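Local atomic coordinates of protein BZZ1 (Saccharomyces cerevisiae, PDB entry 1ZUU), a protein that acts in endocytosis and trafficking to the vacuole and, with type I myosins, restores actin polarity after salt stress, this piece being its first SH3 domain. Residues T19-P22 / G23-I26. Sequence-based numbering, arbitrary orientation.
Sequences TITP and GDKI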
loop_
_atom_site.group_PDB
_atom_site.type_symbol
_atom_site.label_atom_id
_atom_site.label_comp_id
_atom_site.label_asym_id
_atom_site.label_seq_id
_atom_site.Cartn_x
_atom_site.Cartn_y
_atom_site.Cartn_z
ATOM N N THR A 19 4.750 0.884 5.012
ATOM C CA THR A 19 5.496 1.754 4.159
ATOM C C THR A 19 5.498 1.253 2.714
ATOM O O THR A 19 5.623 0.074 2.439
ATOM C CB THR A 19 6.938 1.878 4.704
ATOM O OG1 THR A 19 6.846 2.525 5.951
ATOM C CG2 THR A 19 7.895 2.597 3.766
ATOM N N ILE A 20 5.389 2.220 1.783
ATOM C CA ILE A 20 5.524 1.983 0.371
ATOM C C ILE A 20 6.422 3.058 -0.238
ATOM O O ILE A 20 6.343 4.228 0.127
ATOM C CB ILE A 20 4.143 1.941 -0.368
ATOM C CG1 ILE A 20 3.243 3.111 0.084
ATOM C CG2 ILE A 20 3.504 0.604 -0.211
ATOM C CD1 ILE A 20 2.035 3.359 -0.789
ATOM N N THR A 21 7.209 2.662 -1.237
ATOM C CA THR A 21 8.006 3.601 -1.994
ATOM C C THR A 21 7.921 3.260 -3.468
ATOM O O THR A 21 7.771 2.095 -3.846
ATOM C CB THR A 21 9.480 3.638 -1.527
ATOM O OG1 THR A 21 10.131 2.389 -1.782
ATOM C CG2 THR A 21 9.610 4.068 -0.103
ATOM N N PRO A 22 8.019 4.280 -4.346
ATOM C CA PRO A 22 8.000 4.003 -5.828
ATOM C C PRO A 22 8.988 2.920 -6.166
ATOM O O PRO A 22 10.149 2.946 -5.711
ATOM C CB PRO A 22 8.360 5.383 -6.412
ATOM C CG PRO A 22 7.703 6.350 -5.442
ATOM C CD PRO A 22 8.021 5.738 -4.069
ATOM N N GLY A 23 8.539 1.966 -6.972
ATOM C CA GLY A 23 9.349 0.824 -7.364
ATOM C C GLY A 23 9.116 -0.451 -6.566
ATOM O O GLY A 23 9.547 -1.503 -6.976
ATOM N N ASP A 24 8.460 -0.339 -5.408
ATOM C CA ASP A 24 8.190 -1.564 -4.615
ATOM C C ASP A 24 7.177 -2.434 -5.383
ATOM O O ASP A 24 6.238 -1.931 -6.041
ATOM C CB ASP A 24 7.640 -1.178 -3.272
ATOM C CG ASP A 24 8.681 -0.545 -2.316
ATOM O OD1 ASP A 24 9.899 -0.607 -2.628
ATOM O OD2 ASP A 24 8.233 -0.012 -1.266
ATOM N N LYS A 25 7.352 -3.732 -5.233
ATOM C CA LYS A 25 6.409 -4.707 -5.800
ATOM C C LYS A 25 5.284 -4.958 -4.778
ATOM O O LYS A 25 5.564 -5.281 -3.629
ATOM C CB LYS A 25 7.133 -6.060 -6.067
ATOM C CG LYS A 25 7.957 -6.173 -7.229
ATOM C CD LYS A 25 9.137 -5.296 -7.361
ATOM C CE LYS A 25 10.063 -5.766 -8.493
ATOM N NZ LYS A 25 11.197 -4.934 -8.611
ATOM N N ILE A 26 4.039 -4.753 -5.223
ATOM C CA ILE A 26 2.900 -4.810 -4.319
ATOM C C ILE A 26 1.829 -5.767 -4.881
ATOM O O ILE A 26 1.816 -6.064 -6.105
ATOM C CB ILE A 26 2.300 -3.423 -4.008
ATOM C CG1 ILE A 26 1.677 -2.787 -5.262
ATOM C CG2 ILE A 26 3.368 -2.523 -3.352
ATOM C CD1 ILE A 26 0.938 -1.473 -4.987
#
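Asp24 reaches back across a tight turn and lays its carboxylate against Thr21. The backbone N of Thr21 donates to Asp24 OD2 at 2.9 Å, a somewhat bent bond. It comes in well above the carboxylate plane, 57° out of it. The threonine hydroxyl meets the two oxygens obliquely, on the same face of the carboxylate as Thr21 N: Thr21 OG1 lies 3.1 Å from both Asp24 OD1 and Asp24 OD2, two weak approaches that compete for a single proton. Two torsions set this up. With chi1 at 65°, OG1 of Thr21 stands between its own N and carbonyl carbon, on the flank where the carboxylate lies. A chi1 of -72° in Asp24 puts CG beside its backbone N and swings the carboxylate back over the turn. Asn42 ND2 adds another hydrogen bond to OD2, so this oxygen ties the turn to strand 37-42.

Asp24 N closes a type II beta turn through a nearly straight 3.0 Å bond to Thr21 O. That carbonyl oxygen also faces the flat side of the carboxylate, 3.2 Å from Asp24 CG. In this SH3 domain the turn belongs to the diverging turn, between the RT loop and strand 26-28. Pro22 and Gly23 hold its two corners: the proline ring keeps phi in the range the first corner needs, and Gly23 takes the positive phi of the second, a conformation glycine adopts readily. Just beyond, the backbone N of Lys25 is hydrogen-bonded to Thr44 OG1.

The other side of the turn is apolar. Ile20 CG2 and Ile26 CG2 meet in a loose methyl-to-methyl contact of 4.4 Å, and both side chains pack on Val6, Ile40 and Ile56 in the interior of the barrel.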